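Local coordinates for Ketoacyl_synth_N domain-containing protein (Photorhabdus luminescens subsp. laumondii, PDB 6SMO), which probably takes part in polyketide assembly as a ketoacyl-synthase-like subunit paired with a second such chain, and carries a bound hexaketide-like ligand, at residues 109-114 with 189-194. Numbering follows the deposited sequence.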
# COMPACT_ATOMS: atom_id res chain seq x y z
N HIS C 109 -6.91 5.74 -15.66
CA HIS C 109 -8.30 5.24 -15.43
C HIS C 109 -9.19 6.32 -14.79
O HIS C 109 -10.42 6.20 -14.93
CB HIS C 109 -8.28 3.96 -14.58
CG HIS C 109 -9.48 3.09 -14.78
ND1 HIS C 109 -10.62 3.22 -14.01
CD2 HIS C 109 -9.71 2.08 -15.65
CE1 HIS C 109 -11.51 2.33 -14.40
NE2 HIS C 109 -10.98 1.62 -15.40
N ILE C 110 -8.60 7.31 -14.11
CA ILE C 110 -9.35 8.26 -13.22
C ILE C 110 -9.19 9.72 -13.66
O ILE C 110 -9.98 10.55 -13.17
CB ILE C 110 -8.93 8.06 -11.75
CG1 ILE C 110 -7.54 8.63 -11.45
CG2 ILE C 110 -9.04 6.60 -11.35
CD1 ILE C 110 -7.28 8.88 -9.98
N GLU C 111 -8.22 10.05 -14.53
CA GLU C 111 -7.87 11.45 -14.90
C GLU C 111 -9.13 12.24 -15.26
O GLU C 111 -9.39 13.27 -14.61
CB GLU C 111 -6.88 11.49 -16.06
CG GLU C 111 -5.46 11.85 -15.64
CD GLU C 111 -4.58 12.36 -16.76
OE1 GLU C 111 -3.47 11.82 -16.93
OE2 GLU C 111 -5.00 13.31 -17.46
N ASP C 112 -9.88 11.78 -16.27
CA ASP C 112 -11.09 12.45 -16.81
C ASP C 112 -12.14 12.60 -15.70
O ASP C 112 -12.86 13.62 -15.71
CB ASP C 112 -11.66 11.70 -18.02
CG ASP C 112 -10.76 11.69 -19.24
OD1 ASP C 112 -9.66 12.28 -19.16
OD2 ASP C 112 -11.15 11.09 -20.26
N GLU C 113 -12.21 11.63 -14.79
CA GLU C 113 -13.20 11.59 -13.68
C GLU C 113 -12.84 12.64 -12.61
O GLU C 113 -13.78 13.22 -12.04
CB GLU C 113 -13.28 10.17 -13.10
CG GLU C 113 -14.01 9.20 -14.00
CD GLU C 113 -14.13 7.79 -13.46
OE1 GLU C 113 -15.28 7.34 -13.23
OE2 GLU C 113 -13.09 7.14 -13.26
N VAL C 114 -11.55 12.88 -12.36
CA VAL C 114 -11.06 13.89 -11.37
C VAL C 114 -11.37 15.29 -11.90
O VAL C 114 -11.74 16.16 -11.09
CB VAL C 114 -9.57 13.72 -11.04
CG1 VAL C 114 -9.08 14.78 -10.06
CG2 VAL C 114 -9.26 12.33 -10.50
N LEU C 189 3.05 5.23 -17.43
CA LEU C 189 3.52 6.65 -17.44
C LEU C 189 2.93 7.40 -18.64
O LEU C 189 3.33 8.57 -18.84
CB LEU C 189 5.05 6.66 -17.49
CG LEU C 189 5.77 5.80 -16.45
CD1 LEU C 189 7.26 5.79 -16.71
CD2 LEU C 189 5.48 6.30 -15.04
N SER C 190 2.02 6.79 -19.40
CA SER C 190 1.50 7.31 -20.69
C SER C 190 0.27 8.20 -20.48
O SER C 190 -0.19 8.81 -21.47
CB SER C 190 1.20 6.19 -21.65
OG SER C 190 2.39 5.53 -22.05
N SER C 191 -0.26 8.29 -19.25
CA SER C 191 -1.43 9.13 -18.90
C SER C 191 -1.03 10.61 -18.93
O SER C 191 0.01 10.97 -18.38
CB SER C 191 -2.02 8.74 -17.57
OG SER C 191 -1.12 8.99 -16.50
N PRO C 192 -1.84 11.49 -19.56
CA PRO C 192 -1.46 12.89 -19.78
C PRO C 192 -0.82 13.64 -18.60
O PRO C 192 0.07 14.44 -18.85
CB PRO C 192 -2.80 13.55 -20.13
CG PRO C 192 -3.57 12.46 -20.83
CD PRO C 192 -3.16 11.18 -20.13
N LEU C 193 -1.27 13.40 -17.37
CA LEU C 193 -0.81 14.13 -16.15
C LEU C 193 0.66 13.81 -15.88
O LEU C 193 1.46 14.76 -15.78
CB LEU C 193 -1.70 13.77 -14.95
CG LEU C 193 -1.27 14.37 -13.61
CD1 LEU C 193 -1.13 15.89 -13.70
CD2 LEU C 193 -2.26 14.00 -12.51
N VAL C 194 1.00 12.52 -15.75
CA VAL C 194 2.37 12.04 -15.42
C VAL C 194 3.26 12.13 -16.67
O VAL C 194 4.48 12.28 -16.50
CB VAL C 194 2.38 10.62 -14.82
CG1 VAL C 194 1.55 10.54 -13.55
CG2 VAL C 194 1.94 9.56 -15.82
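L193 N donates a hydrogen bond to E111 OE1 at 2.7 Å, joining a carboxylate on one helix to the start of another within the thiolase-type fold of the ketoacyl synthases. The line is fairly straight, 162° at the hydrogen, but the donor lies above the carboxylate plane, 37° out of it. S191 occupies the N-cap position of helix 192-204 without making a capping bond of its own. P192 has no N-H, which leaves L193 N as the first amide the helix itself can offer, and the glutamate supplies its acceptor from the other segment. The positive end of the helix dipole probably favours the negative charge here.

The glutamate spans the distance by running extended beyond CG, with chi2 at -160°; the CA atoms of E111 and L193 stand 7.7 Å apart. OE1 makes most of the contacts: it also lies 3.1 Å from P192 N, which has no hydrogen to share, and packs against L193 CB, P192 CD and S191 CB. OE2 meets mainly the proline ring, with P192 CB at 3.5 Å.

Helix 111-116 itself opens with I110 at its N-cap position, where I110 O accepts from V114 N. The face of that turn bearing I110 rests on V129 and W133, which line the polyketide pocket, and the L193 side chain is about 11 Å from the bound ligand. A neighbouring ketoacyl synthase chain packs against this pair: its I152 touches both E111 and P192, and its F165 meets L193. The contact thus forms part of the subunit interface; E111 and L193 are buried, while P192 stays exposed. Beside the bond, E111 CD lies 3.7 Å from L193 CB.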